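Putative Type I topoisomerase (Deinococcus radiodurans, PDB 3M4A) probably relaxes DNA as a type IB topoisomerase, breaking and rejoining one strand without ATP, and binds DNA at a secondary site too. Local coordinates at residues S153-R158 with P201-T206; G139-A144 with R216-E221; Y250-G255 with G301-D306. One frame throughout, in Å; residues are numbered along the deposited sequence.

How the interactions relate
From the N terminus, residues 139-144 come first, at the start of helix 141-147; their partner, 216-221, arrives 72 residues later and closes the loop of interaction 2. Interaction 1 opens and closes within that loop, joining 153-158 to 201-206, with strands 160-163, 166-172 and 178-183 and helix 186-196 between them in the chain. The two contacts touch: Arg216 of interaction 2 bonds to Ser153 and packs on Trp202, while Ile217 pairs with Phe204 through the backbone. Interaction 3 follows in series, tying the end of helix 235-254 to the loop after helix 292-299. It is remote, its centre about 37 Å from that of interaction 1.

Interaction 1 of 3, residues S153-R158 with P201-T206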
ATOM      1  N   SER A 153     -13.389   0.406   2.829  1.00  6.99           N
ATOM      2  CA  SER A 153     -14.440  -0.212   2.006  1.00  7.59           C
ATOM      3  C   SER A 153     -15.844  -0.014   2.573  1.00  7.89           C
ATOM      4  O   SER A 153     -16.829  -0.269   1.882  1.00  8.81           O
ATOM      5  CB  SER A 153     -14.161  -1.690   1.753  1.00  7.69           C
ATOM      6  OG  SER A 153     -14.314  -2.476   2.915  1.00  8.02           O
ATOM      7  N   THR A 154     -15.929   0.446   3.818  1.00  8.14           N
ATOM      8  CA  THR A 154     -17.196   0.686   4.493  1.00  8.25           C
ATOM      9  C   THR A 154     -17.459   2.181   4.757  1.00  8.07           C
ATOM     10  O   THR A 154     -18.391   2.534   5.469  1.00  8.68           O
ATOM     11  CB  THR A 154     -17.266  -0.165   5.791  1.00  8.51           C
ATOM     12  OG1 THR A 154     -16.147   0.116   6.633  1.00  8.09           O
ATOM     13  CG2 THR A 154     -17.228  -1.641   5.417  1.00  8.36           C
ATOM     14  N   LEU A 155     -16.678   3.066   4.127  1.00  8.30           N
ATOM     15  CA  LEU A 155     -16.899   4.487   4.297  1.00  8.00           C
ATOM     16  C   LEU A 155     -18.214   4.905   3.665  1.00  8.33           C
ATOM     17  O   LEU A 155     -18.643   4.358   2.652  1.00  7.90           O
ATOM     18  CB  LEU A 155     -15.790   5.360   3.688  1.00  7.72           C
ATOM     19  CG  LEU A 155     -14.413   5.343   4.333  1.00  7.98           C
ATOM     20  CD1 LEU A 155     -13.538   6.406   3.670  1.00  8.05           C
ATOM     21  CD2 LEU A 155     -14.509   5.579   5.834  1.00  6.32           C
ATOM     22  N   ARG A 156     -18.833   5.875   4.321  1.00  9.36           N
ATOM     23  CA  ARG A 156     -20.021   6.516   3.850  1.00 10.24           C
ATOM     24  C   ARG A 156     -19.648   7.863   3.245  1.00  9.82           C
ATOM     25  O   ARG A 156     -18.590   8.433   3.543  1.00  8.45           O
ATOM     26  CB  ARG A 156     -20.999   6.698   5.018  1.00 11.32           C
ATOM     27  CG  ARG A 156     -21.538   5.379   5.550  1.00 13.53           C
ATOM     28  CD  ARG A 156     -22.267   5.569   6.862  1.00 16.44           C
ATOM     29  NE  ARG A 156     -22.962   4.342   7.246  1.00 20.21           N
ATOM     30  CZ  ARG A 156     -24.195   4.003   6.864  1.00 22.97           C
ATOM     31  NH1 ARG A 156     -24.926   4.796   6.085  1.00 24.31           N
ATOM     32  NH2 ARG A 156     -24.702   2.846   7.271  1.00 25.27           N
ATOM     33  N   GLN A 157     -20.511   8.375   2.381  1.00  8.83           N
ATOM     34  CA  GLN A 157     -20.288   9.714   1.833  1.00  9.04           C
ATOM     35  C   GLN A 157     -20.115  10.777   2.907  1.00  8.40           C
ATOM     36  O   GLN A 157     -19.366  11.734   2.702  1.00  8.31           O
ATOM     37  CB  GLN A 157     -21.412  10.126   0.872  1.00  8.87           C
ATOM     38  CG  GLN A 157     -21.393   9.344  -0.415  1.00  8.82           C
ATOM     39  CD  GLN A 157     -22.347   9.884  -1.477  1.00  9.90           C
ATOM     40  OE1 GLN A 157     -22.834  11.012  -1.381  1.00 12.14           O
ATOM     41  NE2 GLN A 157     -22.627   9.063  -2.482  1.00  9.79           N
ATOM     42  N   ARG A 158     -20.767  10.603   4.073  1.00  7.92           N
ATOM     43  CA  ARG A 158     -20.697  11.583   5.156  1.00  8.03           C
ATOM     44  C   ARG A 158     -19.324  11.698   5.796  1.00  6.80           C
ATOM     45  O   ARG A 158     -19.067  12.620   6.572  1.00  7.16           O
ATOM     46  CB  ARG A 158     -21.740  11.273   6.244  1.00  8.36           C
ATOM     47  CG  ARG A 158     -21.375  10.163   7.199  1.00  9.77           C
ATOM     48  CD  ARG A 158     -22.391  10.080   8.319  1.00 11.87           C
ATOM     49  NE  ARG A 158     -22.214   8.885   9.145  1.00 15.27           N
ATOM     50  CZ  ARG A 158     -21.426   8.806  10.207  1.00 17.52           C
ATOM     51  NH1 ARG A 158     -20.709   9.853  10.591  1.00 19.65           N
ATOM     52  NH2 ARG A 158     -21.346   7.669  10.885  1.00 18.15           N
ATOM     53  N   PRO A 201     -26.084   6.139   0.634  1.00 16.74           N
ATOM     54  CA  PRO A 201     -25.150   6.691   1.616  1.00 15.77           C
ATOM     55  C   PRO A 201     -23.676   6.269   1.484  1.00 15.21           C
ATOM     56  O   PRO A 201     -22.836   6.844   2.162  1.00 14.09           O
ATOM     57  CB  PRO A 201     -25.700   6.142   2.932  1.00 16.18           C
ATOM     58  CG  PRO A 201     -26.272   4.827   2.560  1.00 16.84           C
ATOM     59  CD  PRO A 201     -26.742   4.922   1.148  1.00 17.08           C
ATOM     60  N   TRP A 202     -23.373   5.292   0.633  1.00 14.48           N
ATOM     61  CA  TRP A 202     -22.043   4.670   0.580  1.00 14.37           C
ATOM     62  C   TRP A 202     -21.128   5.428  -0.369  1.00 12.82           C
ATOM     63  O   TRP A 202     -21.586   6.016  -1.351  1.00 12.46           O
ATOM     64  CB  TRP A 202     -22.150   3.211   0.139  1.00 16.43           C
ATOM     65  CG  TRP A 202     -22.987   2.403   1.063  1.00 18.53           C
ATOM     66  CD1 TRP A 202     -24.272   1.966   0.845  1.00 20.02           C
ATOM     67  CD2 TRP A 202     -22.630   1.961   2.370  1.00 19.23           C
ATOM     68  NE1 TRP A 202     -24.724   1.270   1.935  1.00 20.12           N
ATOM     69  CE2 TRP A 202     -23.735   1.244   2.884  1.00 20.38           C
ATOM     70  CE3 TRP A 202     -21.477   2.084   3.157  1.00 19.95           C
ATOM     71  CZ2 TRP A 202     -23.724   0.664   4.143  1.00 20.14           C
ATOM     72  CZ3 TRP A 202     -21.469   1.510   4.420  1.00 20.09           C
ATOM     73  CH2 TRP A 202     -22.589   0.799   4.899  1.00 19.76           C
ATOM     74  N   LEU A 203     -19.826   5.406  -0.080  1.00 11.29           N
ATOM     75  CA  LEU A 203     -18.878   6.203  -0.843  1.00 10.58           C
ATOM     76  C   LEU A 203     -18.362   5.479  -2.092  1.00  9.87           C
ATOM     77  O   LEU A 203     -18.399   6.038  -3.190  1.00  9.97           O
ATOM     78  CB  LEU A 203     -17.708   6.614   0.052  1.00  9.48           C
ATOM     79  CG  LEU A 203     -16.693   7.573  -0.580  1.00  9.95           C
ATOM     80  CD1 LEU A 203     -17.352   8.810  -1.218  1.00  7.37           C
ATOM     81  CD2 LEU A 203     -15.667   7.993   0.483  1.00  9.37           C
ATOM     82  N   PHE A 204     -17.871   4.248  -1.921  1.00  9.09           N
ATOM     83  CA  PHE A 204     -17.174   3.547  -3.007  1.00  9.32           C
ATOM     84  C   PHE A 204     -18.160   2.671  -3.748  1.00  9.52           C
ATOM     85  O   PHE A 204     -18.512   1.579  -3.297  1.00 10.07           O
ATOM     86  CB  PHE A 204     -15.939   2.784  -2.502  1.00  8.57           C
ATOM     87  CG  PHE A 204     -14.876   3.702  -1.981  1.00  8.30           C
ATOM     88  CD1 PHE A 204     -14.637   3.811  -0.628  1.00  7.97           C
ATOM     89  CD2 PHE A 204     -14.174   4.533  -2.865  1.00  7.42           C
ATOM     90  CE1 PHE A 204     -13.697   4.705  -0.154  1.00  7.66           C
ATOM     91  CE2 PHE A 204     -13.225   5.416  -2.405  1.00  5.86           C
ATOM     92  CZ  PHE A 204     -12.985   5.513  -1.056  1.00  7.48           C
ATOM     93  N   GLN A 205     -18.630   3.214  -4.866  1.00 10.53           N
ATOM     94  CA  GLN A 205     -19.575   2.554  -5.744  1.00 11.48           C
ATOM     95  C   GLN A 205     -19.061   2.596  -7.169  1.00 11.92           C
ATOM     96  O   GLN A 205     -18.300   3.482  -7.545  1.00 11.11           O
ATOM     97  CB  GLN A 205     -20.916   3.276  -5.687  1.00 11.57           C
ATOM     98  CG  GLN A 205     -21.565   3.306  -4.311  1.00 12.62           C
ATOM     99  CD  GLN A 205     -22.911   4.002  -4.337  1.00 13.27           C
ATOM    100  OE1 GLN A 205     -23.957   3.348  -4.411  1.00 18.17           O
ATOM    101  NE2 GLN A 205     -22.896   5.328  -4.307  1.00 11.15           N
ATOM    102  N   THR A 206     -19.528   1.656  -7.977  1.00 12.29           N
ATOM    103  CA  THR A 206     -19.166   1.603  -9.387  1.00 13.74           C
ATOM    104  C   THR A 206     -20.456   1.718 -10.192  1.00 14.62           C
ATOM    105  O   THR A 206     -21.489   1.266  -9.731  1.00 14.55           O
ATOM    106  CB  THR A 206     -18.414   0.299  -9.714  1.00 13.45           C
ATOM    107  OG1 THR A 206     -18.149   0.212 -11.120  1.00 14.03           O
ATOM    108  CG2 THR A 206     -19.202  -0.941  -9.263  1.00 13.12           C
TER
HETATM  109  O   HOH W   1     -17.889   2.742   0.630  1.00 11.10           O
HETATM  110  O   HOH W   2     -23.463   9.063   3.888  1.00  9.79           O
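Arg156 and Trp202 form an isolated antiparallel beta bridge, a non-hydrogen-bonded pair whose CA atoms stand 4.3 Å apart. Backbone hydrogen bonds bracket it. Gln157 N donates to Pro201 O at 2.8 Å, nearly straight at 162°, and Leu203 N donates to Leu155 O at 3.2 Å. The contact thus joins the turn ahead of strand 160-163 to the run leading into strand 205-207, within the catalytic core of the type IB family.

The aromatic contacts centre on Trp202. In a cation-pi interaction, Arg156 CZ sits 4.5 Å from the centroid of its six-membered ring, over the face, the guanidinium turned 33° from the ring plane. Arg156 is extended from CG to NE, long enough to bring its head above that ring. At its edge, near the ring plane, the same indole meets carbonyl oxygens, Thr154 O standing 3.4 Å from Trp202 CZ3, and Arg216 makes a further cation-pi contact with it.

Apolar packing lies deeper. Leu155 CD1 meets Leu203 CD2 at 4.1 Å, the two side chains pointing the same way, and also touches the edge of Phe204.

Among the polar groups, Gln157 NE2 bonds chiefly to Leu198 O and only weakly to Trp202 O. A water bridges the segments, lying 2.7 Å from Leu155 O, to which it can donate, and accepting from Phe204 N at 3.0 Å.

Interaction 2 of 3, residues G139-A144 with R216-E221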
ATOM      1  N   GLY A 139     -11.152  -2.755   6.001  1.00 10.63           N
ATOM      2  CA  GLY A 139     -12.428  -2.953   6.689  1.00 11.51           C
ATOM      3  C   GLY A 139     -13.209  -4.109   6.097  1.00 12.07           C
ATOM      4  O   GLY A 139     -12.769  -4.757   5.151  1.00 12.34           O
ATOM      5  N   SER A 140     -14.373  -4.376   6.683  1.00 13.00           N
ATOM      6  CA  SER A 140     -15.300  -5.393   6.156  1.00 13.43           C
ATOM      7  C   SER A 140     -16.730  -5.064   6.591  1.00 13.50           C
ATOM      8  O   SER A 140     -16.924  -4.436   7.628  1.00 13.20           O
ATOM      9  CB  SER A 140     -14.901  -6.791   6.627  1.00 14.35           C
ATOM     10  OG  SER A 140     -15.233  -7.008   7.987  1.00 15.58           O
ATOM     11  N   ASP A 141     -17.715  -5.481   5.794  1.00 13.94           N
ATOM     12  CA  ASP A 141     -19.125  -5.175   6.058  1.00 14.85           C
ATOM     13  C   ASP A 141     -19.612  -5.790   7.364  1.00 15.15           C
ATOM     14  O   ASP A 141     -20.302  -5.135   8.146  1.00 15.43           O
ATOM     15  CB  ASP A 141     -20.032  -5.695   4.935  1.00 15.05           C
ATOM     16  CG  ASP A 141     -19.981  -4.847   3.684  1.00 17.78           C
ATOM     17  OD1 ASP A 141     -19.139  -3.936   3.602  1.00 19.74           O
ATOM     18  OD2 ASP A 141     -20.787  -5.110   2.766  1.00 22.74           O
ATOM     19  N   ILE A 142     -19.280  -7.057   7.577  1.00 15.81           N
ATOM     20  CA  ILE A 142     -19.747  -7.764   8.774  1.00 15.69           C
ATOM     21  C   ILE A 142     -19.155  -7.125  10.031  1.00 15.45           C
ATOM     22  O   ILE A 142     -19.872  -6.910  11.000  1.00 15.40           O
ATOM     23  CB  ILE A 142     -19.443  -9.279   8.686  1.00 15.82           C
ATOM     24  CG1 ILE A 142     -20.411  -9.918   7.687  1.00 17.43           C
ATOM     25  CG2 ILE A 142     -19.557  -9.934  10.062  1.00 16.35           C
ATOM     26  CD1 ILE A 142     -20.079 -11.359   7.313  1.00 16.60           C
ATOM     27  N   TYR A 143     -17.871  -6.774   9.989  1.00 15.52           N
ATOM     28  CA  TYR A 143     -17.227  -6.082  11.111  1.00 15.26           C
ATOM     29  C   TYR A 143     -17.858  -4.715  11.358  1.00 15.30           C
ATOM     30  O   TYR A 143     -18.166  -4.367  12.492  1.00 14.79           O
ATOM     31  CB  TYR A 143     -15.714  -5.924  10.896  1.00 15.60           C
ATOM     32  CG  TYR A 143     -14.986  -5.378  12.110  1.00 15.44           C
ATOM     33  CD1 TYR A 143     -14.382  -6.232  13.029  1.00 15.70           C
ATOM     34  CD2 TYR A 143     -14.910  -4.010  12.350  1.00 15.93           C
ATOM     35  CE1 TYR A 143     -13.710  -5.735  14.146  1.00 15.25           C
ATOM     36  CE2 TYR A 143     -14.252  -3.510  13.468  1.00 15.36           C
ATOM     37  CZ  TYR A 143     -13.654  -4.377  14.358  1.00 15.98           C
ATOM     38  OH  TYR A 143     -13.006  -3.854  15.457  1.00 16.57           O
ATOM     39  N   ALA A 144     -18.063  -3.942  10.294  1.00 15.27           N
ATOM     40  CA  ALA A 144     -18.667  -2.627  10.432  1.00 15.96           C
ATOM     41  C   ALA A 144     -20.093  -2.700  10.999  1.00 16.18           C
ATOM     42  O   ALA A 144     -20.454  -1.900  11.858  1.00 16.14           O
ATOM     43  CB  ALA A 144     -18.653  -1.875   9.098  1.00 15.72           C
ATOM     44  N   ARG A 216     -21.916  -1.264  -4.860  1.00 16.77           N
ATOM     45  CA  ARG A 216     -20.751  -0.975  -4.029  1.00 16.20           C
ATOM     46  C   ARG A 216     -19.561  -1.846  -4.390  1.00 15.46           C
ATOM     47  O   ARG A 216     -19.718  -2.979  -4.853  1.00 15.41           O
ATOM     48  CB  ARG A 216     -21.060  -1.243  -2.562  1.00 16.56           C
ATOM     49  CG  ARG A 216     -21.926  -0.229  -1.883  1.00 16.67           C
ATOM     50  CD  ARG A 216     -22.174  -0.648  -0.450  1.00 17.51           C
ATOM     51  NE  ARG A 216     -20.909  -0.804   0.261  1.00 18.34           N
ATOM     52  CZ  ARG A 216     -20.738  -1.515   1.372  1.00 18.68           C
ATOM     53  NH1 ARG A 216     -21.755  -2.135   1.965  1.00 18.78           N
ATOM     54  NH2 ARG A 216     -19.527  -1.597   1.901  1.00 20.18           N
ATOM     55  N   ILE A 217     -18.362  -1.330  -4.139  1.00 13.74           N
ATOM     56  CA  ILE A 217     -17.173  -2.166  -4.058  1.00 13.34           C
ATOM     57  C   ILE A 217     -17.000  -2.594  -2.593  1.00 12.66           C
ATOM     58  O   ILE A 217     -16.779  -1.752  -1.716  1.00 12.26           O
ATOM     59  CB  ILE A 217     -15.891  -1.425  -4.499  1.00 12.72           C
ATOM     60  CG1 ILE A 217     -16.028  -0.902  -5.934  1.00 12.32           C
ATOM     61  CG2 ILE A 217     -14.680  -2.337  -4.342  1.00 13.37           C
ATOM     62  CD1 ILE A 217     -16.253  -1.993  -6.994  1.00 11.86           C
ATOM     63  N   HIS A 218     -17.114  -3.891  -2.337  1.00 12.54           N
ATOM     64  CA  HIS A 218     -16.938  -4.455  -1.008  1.00 12.40           C
ATOM     65  C   HIS A 218     -15.506  -4.942  -0.805  1.00 12.17           C
ATOM     66  O   HIS A 218     -14.748  -5.101  -1.758  1.00 12.10           O
ATOM     67  CB  HIS A 218     -17.906  -5.632  -0.805  1.00 13.19           C
ATOM     68  CG  HIS A 218     -19.354  -5.261  -0.934  1.00 13.32           C
ATOM     69  ND1 HIS A 218     -20.150  -4.976   0.153  1.00 18.21           N
ATOM     70  CD2 HIS A 218     -20.156  -5.154  -2.020  1.00 17.18           C
ATOM     71  CE1 HIS A 218     -21.377  -4.705  -0.260  1.00 16.07           C
ATOM     72  NE2 HIS A 218     -21.406  -4.799  -1.574  1.00 15.98           N
ATOM     73  N   SER A 219     -15.151  -5.211   0.447  1.00 11.76           N
ATOM     74  CA  SER A 219     -13.806  -5.677   0.793  1.00 12.11           C
ATOM     75  C   SER A 219     -13.346  -6.916   0.014  1.00 11.77           C
ATOM     76  O   SER A 219     -12.209  -6.980  -0.426  1.00 11.34           O
ATOM     77  CB  SER A 219     -13.694  -5.919   2.307  1.00 12.37           C
ATOM     78  OG  SER A 219     -14.570  -6.956   2.740  1.00 12.46           O
ATOM     79  N   THR A 220     -14.215  -7.908  -0.169  1.00 12.83           N
ATOM     80  CA  THR A 220     -13.802  -9.123  -0.879  1.00 12.71           C
ATOM     81  C   THR A 220     -13.317  -8.838  -2.305  1.00 11.99           C
ATOM     82  O   THR A 220     -12.272  -9.332  -2.718  1.00 11.80           O
ATOM     83  CB  THR A 220     -14.931 -10.158  -0.914  1.00 13.13           C
ATOM     84  OG1 THR A 220     -15.355 -10.422   0.426  1.00 15.67           O
ATOM     85  CG2 THR A 220     -14.451 -11.475  -1.586  1.00 14.06           C
ATOM     86  N   GLU A 221     -14.058  -8.001  -3.019  1.00 11.75           N
ATOM     87  CA  GLU A 221     -13.707  -7.611  -4.379  1.00 11.81           C
ATOM     88  C   GLU A 221     -12.387  -6.818  -4.413  1.00 11.59           C
ATOM     89  O   GLU A 221     -11.521  -7.091  -5.240  1.00 10.88           O
ATOM     90  CB  GLU A 221     -14.839  -6.811  -5.015  1.00 12.11           C
ATOM     91  CG  GLU A 221     -14.674  -6.655  -6.502  1.00 12.23           C
ATOM     92  CD  GLU A 221     -15.795  -5.897  -7.163  1.00 13.35           C
ATOM     93  OE1 GLU A 221     -16.697  -5.413  -6.451  1.00 16.10           O
ATOM     94  OE2 GLU A 221     -15.758  -5.788  -8.412  1.00 16.32           O
TER
HETATM   95  O   HOH W   3     -16.551  -4.209   2.712  1.00 15.01           O
HETATM   96  O   HOH W   4     -17.194  -7.247   3.415  1.00 16.02           O
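Asp141 reaches across to Arg216 and His218, and its carboxylate carries most of this surface contact between the starts of helices 141-147 and 219-230. Arg216 meets it tip to tip in a salt bridge: NH2 donates to Asp141 OD1 at 2.9 Å, on the syn side and 22° out of the carboxylate plane. A second, weak bond runs from Arg216 NH1 to Asp141 OD2. The guanidinium gets there through a bend at chi3 (58°), which turns NE aside from the otherwise extended chain. Its NH2 has another acceptor in Ser153 O.

His218 comes to the same carboxylate crosswise. Its ND1 donates to OD2 of Asp141 at 2.7 Å, the oxygen lying close to the imidazole plane although the two planes are 65° apart. Each carboxylate oxygen therefore serves two donors, because OD1 also accepts a hydrogen bond from a water at 2.8 Å. That water accepts from Ser219 N, a backbone N-H in the first turn of its helix.

The opposing helix start is treated alike: a second water accepts from Asp141 N at 3.0 Å and lies 2.7 Å from Ser219 OG. Ser140, the N-cap of helix 141-147, adds a weak capping bond from Tyr143 N to its OG. Beside the waters, Ser219 CB packs against Gly139 O at 3.2 Å.

An alanine in place of Asp141 would probably leave His218 ND1 without its acceptor and Arg216 without this countercharge, freeing the imidazole to turn.

Arginine and two helix starts around one carboxylate would favour its ionised form, and that negative charge in turn would tend to keep the imidazole proton on ND1.

Interaction 3 of 3, residues Y250-G255 with G301-D306; sequences YLAQQG and GKVLDD
Ala252 and Val303 bring their CA atoms to 5.1 Å where the last turn of helix 235-254 runs past the loop that enters the 3-10 turn 304-306. The helix ends at Gly255, whose positive phi of 101° turns the chain away; a side chain at these backbone angles would collide with the carbonyl oxygen of Gln254, which calls for glycine.

The branched end of Val303 sits against Ala252 CA. Its CB lies 3.8 Å from Ala252 CA, with the two methyls at nearly equal reach: CG1 is 4.0 Å and CG2 4.1 Å from the same Ala252 CA. With CG1 anti to the carbonyl carbon (chi1 -67°), that methyl also touches Leu251 O. The methyl of Ala252 points toward the loop, where it meets the CB atoms of Val303 and Leu304, and Ala252 CB lies 3.7 Å from Asp305 OD1. Leu304 also packs on helix 323-337 through Ala327 and Leu328.

The arrangement is a helix end packed on a helix-to-helix connection in the all-helical part of the chain. Helix 292-299 is finished by a Schellman motif with Gly301 as its C-prime residue, Lys302 N bonding to Arg297 O and Gly301 N to Tyr298 O. The 3-10 turn that follows is closed by two bonds: Val303 N donates to Asp306 OD2 at 2.9 Å, almost straight at 168° and on the anti lone pair, while Asp306 N returns a bond to Val303 O. Tyr298 also packs on Leu251 and Val303, and its OH hydrogen-bonds with Gly255 O.

On the polar side, a water spans the two segments. It donates to Ala252 O at 2.8 Å and to Asp305 OD2 at 3.0 Å.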
ATOM      1  N   TYR A 250       9.210  12.081   9.009  1.00  6.85           N
ATOM      2  CA  TYR A 250       9.146  12.833  10.252  1.00  6.99           C
ATOM      3  C   TYR A 250      10.541  13.035  10.820  1.00  7.06           C
ATOM      4  O   TYR A 250      10.923  14.141  11.112  1.00  6.64           O
ATOM      5  CB  TYR A 250       8.260  12.115  11.249  1.00  8.41           C
ATOM      6  CG  TYR A 250       7.967  12.856  12.529  1.00  8.59           C
ATOM      7  CD1 TYR A 250       6.891  13.747  12.611  1.00 11.04           C
ATOM      8  CD2 TYR A 250       8.726  12.637  13.659  1.00 10.96           C
ATOM      9  CE1 TYR A 250       6.596  14.410  13.787  1.00 12.40           C
ATOM     10  CE2 TYR A 250       8.431  13.296  14.858  1.00 10.45           C
ATOM     11  CZ  TYR A 250       7.361  14.186  14.899  1.00 10.79           C
ATOM     12  OH  TYR A 250       7.064  14.839  16.086  1.00 13.11           O
ATOM     13  N   LEU A 251      11.308  11.963  10.967  1.00  7.13           N
ATOM     14  CA  LEU A 251      12.643  12.095  11.540  1.00  7.62           C
ATOM     15  C   LEU A 251      13.568  12.976  10.681  1.00  7.49           C
ATOM     16  O   LEU A 251      14.343  13.793  11.202  1.00  7.33           O
ATOM     17  CB  LEU A 251      13.240  10.705  11.783  1.00  7.07           C
ATOM     18  CG  LEU A 251      12.522   9.861  12.846  1.00  8.48           C
ATOM     19  CD1 LEU A 251      13.014   8.416  12.862  1.00 10.15           C
ATOM     20  CD2 LEU A 251      12.662  10.501  14.239  1.00  8.18           C
ATOM     21  N   ALA A 252      13.484  12.839   9.361  1.00  7.43           N
ATOM     22  CA  ALA A 252      14.307  13.649   8.455  1.00  7.86           C
ATOM     23  C   ALA A 252      13.970  15.132   8.619  1.00  7.98           C
ATOM     24  O   ALA A 252      14.853  16.008   8.617  1.00  8.97           O
ATOM     25  CB  ALA A 252      14.101  13.207   7.017  1.00  7.76           C
ATOM     26  N   GLN A 253      12.684  15.410   8.790  1.00  7.75           N
ATOM     27  CA  GLN A 253      12.208  16.776   8.904  1.00  7.87           C
ATOM     28  C   GLN A 253      12.504  17.387  10.264  1.00  8.63           C
ATOM     29  O   GLN A 253      12.931  18.551  10.350  1.00  8.61           O
ATOM     30  CB  GLN A 253      10.722  16.812   8.560  1.00  7.70           C
ATOM     31  CG  GLN A 253      10.544  16.577   7.087  1.00  7.72           C
ATOM     32  CD  GLN A 253       9.128  16.228   6.692  1.00  7.01           C
ATOM     33  OE1 GLN A 253       8.160  16.543   7.400  1.00  6.85           O
ATOM     34  NE2 GLN A 253       8.999  15.586   5.545  1.00  8.12           N
ATOM     35  N   GLN A 254      12.324  16.605  11.326  1.00  8.95           N
ATOM     36  CA  GLN A 254      12.673  17.064  12.676  1.00  9.53           C
ATOM     37  C   GLN A 254      14.169  17.333  12.756  1.00  9.66           C
ATOM     38  O   GLN A 254      14.596  18.368  13.275  1.00  9.40           O
ATOM     39  CB  GLN A 254      12.268  16.034  13.737  1.00  9.96           C
ATOM     40  CG  GLN A 254      10.759  15.774  13.845  1.00 10.41           C
ATOM     41  CD  GLN A 254       9.939  17.052  13.860  1.00 10.70           C
ATOM     42  OE1 GLN A 254      10.111  17.911  14.739  1.00 10.07           O
ATOM     43  NE2 GLN A 254       9.066  17.211  12.868  1.00  8.93           N
ATOM     44  N   GLY A 255      14.956  16.396  12.237  1.00 10.12           N
ATOM     45  CA  GLY A 255      16.401  16.540  12.164  1.00 11.09           C
ATOM     46  C   GLY A 255      17.050  15.761  13.287  1.00 11.25           C
ATOM     47  O   GLY A 255      16.423  15.470  14.310  1.00 10.77           O
ATOM     48  N   GLY A 301      22.658   9.256  13.386  1.00 13.52           N
ATOM     49  CA  GLY A 301      22.699  10.570  12.738  1.00 13.17           C
ATOM     50  C   GLY A 301      22.413  10.566  11.243  1.00 12.67           C
ATOM     51  O   GLY A 301      22.830  11.481  10.521  1.00 12.83           O
ATOM     52  N   LYS A 302      21.688   9.550  10.776  1.00 12.37           N
ATOM     53  CA  LYS A 302      21.392   9.413   9.355  1.00 11.99           C
ATOM     54  C   LYS A 302      19.887   9.408   9.126  1.00 11.04           C
ATOM     55  O   LYS A 302      19.151   8.758   9.858  1.00  9.71           O
ATOM     56  CB  LYS A 302      22.009   8.137   8.807  1.00 12.81           C
ATOM     57  CG  LYS A 302      23.550   8.128   8.888  1.00 13.21           C
ATOM     58  CD  LYS A 302      24.114   6.771   8.534  1.00 14.46           C
ATOM     59  CE  LYS A 302      25.645   6.810   8.443  1.00 16.65           C
ATOM     60  NZ  LYS A 302      26.225   5.610   9.082  1.00 19.53           N
ATOM     61  N   VAL A 303      19.452  10.123   8.097  1.00  9.57           N
ATOM     62  CA  VAL A 303      18.015  10.260   7.788  1.00  9.83           C
ATOM     63  C   VAL A 303      17.812  10.064   6.288  1.00  9.17           C
ATOM     64  O   VAL A 303      18.784   9.819   5.548  1.00  8.23           O
ATOM     65  CB  VAL A 303      17.474  11.626   8.237  1.00  9.19           C
ATOM     66  CG1 VAL A 303      17.498  11.716   9.779  1.00  9.57           C
ATOM     67  CG2 VAL A 303      18.275  12.774   7.616  1.00  9.00           C
ATOM     68  N   LEU A 304      16.567  10.154   5.813  1.00  8.94           N
ATOM     69  CA  LEU A 304      16.288   9.893   4.388  1.00  9.70           C
ATOM     70  C   LEU A 304      17.203  10.689   3.448  1.00  9.51           C
ATOM     71  O   LEU A 304      17.664  10.156   2.451  1.00  9.09           O
ATOM     72  CB  LEU A 304      14.835  10.224   4.045  1.00  9.52           C
ATOM     73  CG  LEU A 304      13.776   9.287   4.610  1.00  9.49           C
ATOM     74  CD1 LEU A 304      12.371   9.815   4.252  1.00  7.54           C
ATOM     75  CD2 LEU A 304      13.979   7.851   4.117  1.00 10.66           C
ATOM     76  N   ASP A 305      17.461  11.952   3.795  1.00 10.92           N
ATOM     77  CA  ASP A 305      18.331  12.839   2.999  1.00 11.77           C
ATOM     78  C   ASP A 305      19.675  12.192   2.638  1.00 11.92           C
ATOM     79  O   ASP A 305      20.244  12.467   1.583  1.00 13.06           O
ATOM     80  CB  ASP A 305      18.685  14.124   3.762  1.00 12.31           C
ATOM     81  CG  ASP A 305      17.501  14.787   4.455  1.00 15.75           C
ATOM     82  OD1 ASP A 305      16.348  14.343   4.299  1.00 18.20           O
ATOM     83  OD2 ASP A 305      17.758  15.782   5.185  1.00 22.48           O
ATOM     84  N   ASP A 306      20.197  11.366   3.538  1.00 11.62           N
ATOM     85  CA  ASP A 306      21.506  10.729   3.359  1.00 12.22           C
ATOM     86  C   ASP A 306      21.493   9.546   2.395  1.00 12.07           C
ATOM     87  O   ASP A 306      22.561   9.021   2.019  1.00 11.87           O
ATOM     88  CB  ASP A 306      22.050  10.280   4.719  1.00 12.42           C
ATOM     89  CG  ASP A 306      22.258  11.439   5.669  1.00 13.99           C
ATOM     90  OD1 ASP A 306      23.094  12.322   5.362  1.00 17.48           O
ATOM     91  OD2 ASP A 306      21.594  11.484   6.720  1.00 12.71           O
TER
HETATM   92  O   HOH W   5      17.537  16.405   8.135  1.00 18.45           O